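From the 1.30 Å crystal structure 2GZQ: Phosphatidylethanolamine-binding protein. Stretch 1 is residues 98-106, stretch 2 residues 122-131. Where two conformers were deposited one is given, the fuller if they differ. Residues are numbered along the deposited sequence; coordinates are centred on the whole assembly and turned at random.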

ATOM      1  N   ASP A  98      -0.912   2.143 -11.151  1.00  2.69           N
ATOM      2  CA  ASP A  98      -0.156   2.165  -9.887  1.00  2.13           C
ATOM      3  C   ASP A  98       1.028   1.217 -10.002  1.00  3.22           C
ATOM      4  O   ASP A  98       0.874   0.065 -10.414  1.00  4.90           O
ATOM      5  CB  ASP A  98      -1.028   1.621  -8.760  1.00  3.46           C
ATOM      6  CG  ASP A  98      -2.172   2.537  -8.378  1.00  3.77           C
ATOM      7  OD1 ASP A  98      -2.039   3.757  -8.574  1.00  3.84           O
ATOM      8  OD2 ASP A  98      -3.176   2.026  -7.830  1.00  4.69           O
ATOM      9  N   TYR A  99       2.215   1.645  -9.615  1.00  2.77           N
ATOM     10  CA  TYR A  99       3.341   0.716  -9.462  1.00  2.75           C
ATOM     11  C   TYR A  99       3.214   0.037  -8.111  1.00  3.37           C
ATOM     12  O   TYR A  99       3.083   0.717  -7.091  1.00  5.00           O
ATOM     13  CB  TYR A  99       4.664   1.479  -9.581  1.00  3.08           C
ATOM     14  CG  TYR A  99       5.885   0.594  -9.600  1.00  3.62           C
ATOM     15  CD1 TYR A  99       6.460   0.202 -10.794  1.00  5.41           C
ATOM     16  CD2 TYR A  99       6.407   0.116  -8.442  1.00  5.66           C
ATOM     17  CE1 TYR A  99       7.582  -0.630 -10.798  1.00  8.26           C
ATOM     18  CE2 TYR A  99       7.523  -0.729  -8.443  1.00  7.02           C
ATOM     19  CZ  TYR A  99       8.088  -1.076  -9.627  1.00  6.29           C
ATOM     20  OH  TYR A  99       9.189  -1.924  -9.602  1.00 12.69           O
ATOM     21  N   VAL A 100       3.246  -1.290  -8.091  1.00  2.48           N
ATOM     22  CA  VAL A 100       3.087  -2.011  -6.848  1.00  3.19           C
ATOM     23  C   VAL A 100       4.430  -2.476  -6.267  1.00  3.32           C
ATOM     24  O   VAL A 100       5.116  -3.320  -6.831  1.00  3.25           O
ATOM     25  CB  VAL A 100       2.022  -3.139  -6.948  1.00  2.82           C
ATOM     26  CG1 VAL A 100       2.322  -4.099  -8.065  1.00  3.46           C
ATOM     27  CG2 VAL A 100       1.859  -3.856  -5.593  1.00  4.35           C
ATOM     28  N   HIS A 101       4.778  -1.876  -5.136  1.00  2.72           N
ATOM     29  CA  HIS A 101       5.980  -2.204  -4.409  1.00  2.13           C
ATOM     30  C   HIS A 101       5.878  -3.450  -3.548  1.00  2.00           C
ATOM     31  O   HIS A 101       6.911  -4.090  -3.285  1.00  2.00           O
ATOM     32  CB  HIS A 101       6.354  -1.004  -3.536  1.00  3.12           C
ATOM     33  CG  HIS A 101       6.821   0.159  -4.327  1.00  2.68           C
ATOM     34  ND1 HIS A 101       8.060   0.193  -4.908  1.00  4.69           N
ATOM     35  CD2 HIS A 101       6.204   1.308  -4.698  1.00  4.51           C
ATOM     36  CE1 HIS A 101       8.194   1.317  -5.601  1.00  5.12           C
ATOM     37  NE2 HIS A 101       7.078   2.014  -5.484  1.00  5.42           N
ATOM     38  N   TRP A 102       4.698  -3.769  -3.037  1.00  2.07           N
ATOM     39  CA  TRP A 102       4.580  -4.761  -1.967  1.00  2.21           C
ATOM     40  C   TRP A 102       3.131  -5.149  -1.841  1.00  2.74           C
ATOM     41  O   TRP A 102       2.257  -4.281  -1.877  1.00  3.43           O
ATOM     42  CB  TRP A 102       5.114  -4.152  -0.660  1.00  3.28           C
ATOM     43  CG  TRP A 102       5.150  -5.065   0.526  1.00  2.26           C
ATOM     44  CD1 TRP A 102       5.357  -6.418   0.542  1.00  2.98           C
ATOM     45  CD2 TRP A 102       4.990  -4.660   1.881  1.00  2.41           C
ATOM     46  NE1 TRP A 102       5.340  -6.872   1.843  1.00  2.27           N
ATOM     47  CE2 TRP A 102       5.110  -5.811   2.681  1.00  2.37           C
ATOM     48  CE3 TRP A 102       4.760  -3.422   2.496  1.00  3.35           C
ATOM     49  CZ2 TRP A 102       4.970  -5.776   4.060  1.00  2.91           C
ATOM     50  CZ3 TRP A 102       4.649  -3.384   3.877  1.00  4.30           C
ATOM     51  CH2 TRP A 102       4.759  -4.553   4.648  1.00  3.05           C
ATOM     52  N   ALA A 103       2.871  -6.445  -1.699  1.00  2.55           N
ATOM     53  CA  ALA A 103       1.537  -6.951  -1.381  1.00  3.20           C
ATOM     54  C   ALA A 103       1.645  -8.125  -0.450  1.00  2.73           C
ATOM     55  O   ALA A 103       2.261  -9.142  -0.782  1.00  2.98           O
ATOM     56  CB  ALA A 103       0.782  -7.380  -2.633  1.00  3.47           C
ATOM     57  N   VAL A 104       1.028  -8.017   0.721  1.00  3.04           N
ATOM     58  CA  VAL A 104       1.054  -9.078   1.714  1.00  2.36           C
ATOM     59  C   VAL A 104      -0.367  -9.244   2.230  1.00  2.22           C
ATOM     60  O   VAL A 104      -1.059  -8.279   2.514  1.00  2.87           O
ATOM     61  CB  VAL A 104       2.093  -8.798   2.825  1.00  3.11           C
ATOM     62  CG1 VAL A 104       1.832  -7.478   3.535  1.00  4.41           C
ATOM     63  CG2 VAL A 104       2.167  -9.938   3.803  1.00  4.08           C
ATOM     64  N   SER A 105      -0.787 -10.500   2.343  1.00  3.03           N
ATOM     65  CA  SER A 105      -2.149 -10.846   2.684  1.00  3.63           C
ATOM     66  C   SER A 105      -2.193 -11.852   3.817  1.00  4.28           C
ATOM     67  O   SER A 105      -1.324 -12.717   3.912  1.00  9.85           O
ATOM     68  CB  SER A 105      -2.786 -11.407   1.418  1.00  5.36           C
ATOM     69  OG  SER A 105      -4.148 -11.759   1.591  1.00  5.57           O
ATOM     70  N   GLY A 106      -3.153 -11.757   4.713  1.00  3.85           N
ATOM     71  CA  GLY A 106      -3.282 -12.739   5.785  1.00  4.07           C
ATOM     72  C   GLY A 106      -3.021 -12.234   7.184  1.00  2.93           C
ATOM     73  O   GLY A 106      -3.044 -13.026   8.139  1.00  4.27           O
ATOM     74  N   THR A 122       3.043 -13.548   1.162  1.00  3.46           N
ATOM     75  CA  THR A 122       3.638 -12.463   0.422  1.00  4.03           C
ATOM     76  C   THR A 122       3.374 -12.627  -1.076  1.00  3.97           C
ATOM     77  O   THR A 122       4.003 -13.439  -1.752  1.00  4.18           O
ATOM     78  CB  THR A 122       5.131 -12.319   0.742  1.00  4.34           C
ATOM     79  OG1 THR A 122       5.265 -11.972   2.131  1.00  5.10           O
ATOM     80  CG2 THR A 122       5.784 -11.250  -0.084  1.00  5.77           C
ATOM     81  N   LEU A 123       2.377 -11.920  -1.564  1.00  3.36           N
ATOM     82  CA  LEU A 123       1.956 -12.052  -2.948  1.00  2.96           C
ATOM     83  C   LEU A 123       2.920 -11.326  -3.887  1.00  2.20           C
ATOM     84  O   LEU A 123       3.190 -11.760  -4.983  1.00  3.08           O
ATOM     85  CB  LEU A 123       0.546 -11.487  -3.111  1.00  3.01           C
ATOM     86  CG  LEU A 123      -0.550 -12.215  -2.352  1.00  3.71           C
ATOM     87  CD1 LEU A 123      -1.861 -11.400  -2.433  1.00  5.24           C
ATOM     88  CD2 LEU A 123      -0.756 -13.596  -2.874  1.00  4.21           C
ATOM     89  N   LEU A 124       3.475 -10.209  -3.418  1.00  3.21           N
ATOM     90  CA  LEU A 124       4.546  -9.497  -4.119  1.00  3.00           C
ATOM     91  C   LEU A 124       5.561  -9.033  -3.078  1.00  3.09           C
ATOM     92  O   LEU A 124       5.228  -8.172  -2.247  1.00  4.10           O
ATOM     93  CB  LEU A 124       4.002  -8.295  -4.893  1.00  4.90           C
ATOM     94  CG  LEU A 124       3.057  -8.671  -6.036  1.00  3.47           C
ATOM     95  CD1 LEU A 124       2.331  -7.425  -6.534  1.00  4.13           C
ATOM     96  CD2 LEU A 124       3.824  -9.325  -7.191  1.00  4.92           C
ATOM     97  N   PRO A 125       6.803  -9.557  -3.135  0.50  2.20           N
ATOM     98  CA  PRO A 125       7.726  -9.172  -2.089  0.50  2.27           C
ATOM     99  C   PRO A 125       8.146  -7.709  -2.241  0.50  2.47           C
ATOM    100  O   PRO A 125       8.181  -7.159  -3.348  0.50  2.85           O
ATOM    101  CB  PRO A 125       8.911 -10.114  -2.292  0.50  4.40           C
ATOM    102  CG  PRO A 125       8.861 -10.501  -3.735  0.50  2.00           C
ATOM    103  CD  PRO A 125       7.416 -10.465  -4.124  0.50  2.00           C
ATOM    104  N   TYR A 126       8.471  -7.087  -1.120  1.00  3.11           N
ATOM    105  CA  TYR A 126       8.816  -5.674  -1.073  1.00  2.79           C
ATOM    106  C   TYR A 126       9.953  -5.341  -2.013  1.00  2.41           C
ATOM    107  O   TYR A 126      11.028  -5.968  -1.936  1.00  3.81           O
ATOM    108  CB  TYR A 126       9.218  -5.301   0.362  1.00  3.29           C
ATOM    109  CG  TYR A 126       9.511  -3.835   0.512  1.00  2.76           C
ATOM    110  CD1 TYR A 126       8.521  -2.941   0.838  1.00  2.64           C
ATOM    111  CD2 TYR A 126      10.793  -3.344   0.307  1.00  3.25           C
ATOM    112  CE1 TYR A 126       8.789  -1.602   0.991  1.00  2.61           C
ATOM    113  CE2 TYR A 126      11.075  -1.986   0.427  1.00  2.50           C
ATOM    114  CZ  TYR A 126      10.057  -1.113   0.747  1.00  2.00           C
ATOM    115  OH  TYR A 126      10.287   0.253   0.861  1.00  3.84           O
ATOM    116  N   VAL A 127       9.770  -4.306  -2.825  1.00  2.16           N
ATOM    117  CA  VAL A 127      10.877  -3.652  -3.508  0.60  4.42           C
ATOM    118  C   VAL A 127      10.715  -2.172  -3.266  1.00  2.00           C
ATOM    119  O   VAL A 127       9.601  -1.631  -3.353  1.00  3.96           O
ATOM    120  CB  VAL A 127      10.900  -3.970  -5.008  0.60  6.39           C
ATOM    121  CG1 VAL A 127      11.053  -5.461  -5.240  0.60 12.79           C
ATOM    122  CG2 VAL A 127       9.657  -3.435  -5.705  0.60  5.94           C
ATOM    123  N   GLY A 128      11.799  -1.509  -2.921  1.00  3.45           N
ATOM    124  CA  GLY A 128      11.702  -0.103  -2.509  1.00  4.43           C
ATOM    125  C   GLY A 128      11.364   0.850  -3.642  1.00  4.52           C
ATOM    126  O   GLY A 128      11.439   0.477  -4.814  1.00 10.41           O
ATOM    127  N   PRO A 129      10.979   2.092  -3.300  1.00  4.35           N
ATOM    128  CA  PRO A 129      10.613   3.130  -4.258  1.00  9.12           C
ATOM    129  C   PRO A 129      11.545   3.277  -5.406  1.00 17.83           C
ATOM    130  O   PRO A 129      12.761   3.216  -5.261  1.00  9.97           O
ATOM    131  CB  PRO A 129      10.550   4.397  -3.412  1.00 10.93           C
ATOM    132  CG  PRO A 129      10.164   3.907  -2.066  1.00 15.33           C
ATOM    133  CD  PRO A 129      10.862   2.579  -1.916  1.00  7.87           C
ATOM    134  N   SER A 130      10.937   3.512  -6.551  1.00 13.08           N
ATOM    135  CA  SER A 130      11.639   3.588  -7.807  1.00 13.49           C
ATOM    136  C   SER A 130      11.493   4.998  -8.339  1.00 11.24           C
ATOM    137  O   SER A 130      10.548   5.294  -9.077  1.00 15.56           O
ATOM    138  CB  SER A 130      11.028   2.590  -8.776  1.00 11.82           C
ATOM    139  OG  SER A 130      11.672   2.638 -10.037  1.00 18.61           O
ATOM    140  N   ILE A 131      12.401   5.880  -7.934  1.00 10.35           N
ATOM    141  CA  ILE A 131      12.217   7.295  -8.221  1.00 10.48           C
ATOM    142  C   ILE A 131      13.474   7.900  -8.836  1.00  9.43           C
ATOM    143  O   ILE A 131      14.513   7.988  -8.184  1.00  7.77           O
ATOM    144  CB  ILE A 131      11.844   8.087  -6.931  1.00 11.57           C
ATOM    145  CG1 ILE A 131      10.568   7.524  -6.305  1.00 11.69           C
ATOM    146  CG2 ILE A 131      11.693   9.580  -7.262  1.00 11.12           C
ATOM    147  CD1 ILE A 131      10.198   8.168  -4.991  1.00 10.68           C
TER
HETATM  148  O   HOH W   1       8.191   4.260  -6.780  1.00 15.54           O
HETATM  149  O   HOH W   2       5.964  -9.459   3.049  1.00 11.38           O

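The contact between the two stretches is organised around His-101, which is bound to Val-127 through both its backbone and its ring. The amide N of Val-127 donates to His-101 O at 2.9 Å, and the ring atom His-101 ND1 donates in return to Val-127 O at 2.8 Å. Because ND1 acts as the donor here, the imidazole must carry a proton on that nitrogen. Val-127 O lies at the ring edge, near its plane, as an in-plane N-H requires, although the angle at hydrogen, 138°, departs well from linearity. The side chain leaves the strand sideways (chi1 -70°, m), and its end then comes nearer the second stretch, bringing CE1 of His-101 to 3.3 Å from CA of Pro-129. The far nitrogen of the ring is also engaged: water 1 sits 2.8 Å from His-101 NE2 and accepts a hydrogen bond from Ser-130 N at 2.9 Å. The imidazole thus reaches the loop directly through one nitrogen and through a water by the other.

Further along the strand, Ala-103 supplies the backbone pairing. Its amide N donates to Leu-124 O (3.0 Å, 170°), and its carbonyl O receives Leu-124 N (3.1 Å, 174°), the nearly linear pair expected of an antiparallel hydrogen-bonded bridge. The same Ala-103 O also accepts a weak bond from Leu-123 N, 2.9 Å away but with an angle of only 127°. This sharing of one carbonyl by two successive amides accompanies a beta bulge: the register shifts by one residue between Ala-103 and Val-104, so that Val-104 pairs with Thr-122 in a non-hydrogen-bonded bridge. Two CA-H...O contacts supplement the conventional bonds, from Tyr-126 CA to His-101 O (3.3 Å) and from Trp-102 CA to Leu-124 O (3.5 Å).

A second water links side chains. Water 2 accepts from Trp-102 NE1 at 2.9 Å and is hydrogen-bonded to Thr-122 OG1 at 2.8 Å, joining the indole to the residue where the second stretch begins.

The indole is also the centre of the aromatic packing. Tyr-126 CB lies over one face of the five-membered ring of Trp-102, 4.2 Å from its centroid and 20° off the normal, in a CH-pi contact. The phenol ring beyond it presents its edge toward that face in an offset arrangement, with centroids 5.7 Å apart and planes inclined at 75°. Trp-102 CB packs against Tyr-126 CD1 at 3.9 Å.

The remaining contacts are apolar. Ala-103 and Leu-124 point to the same face of the sheet, which places their CB atoms 4.0 Å apart, and Val-100 CG1 meets Leu-124 CD1 at 3.7 Å. Leu-123 points toward the first stretch, its CB 4.1 Å from Ala-103 CB and its CD1 4.0 Å from Ser-105 CB. At the other end of the contact, Val-127 CG2 approaches the edge of the Tyr-99 ring, 4.4 Å from Tyr-99 CE2. Altogether the two stretches bury 670 Å², both sides summed.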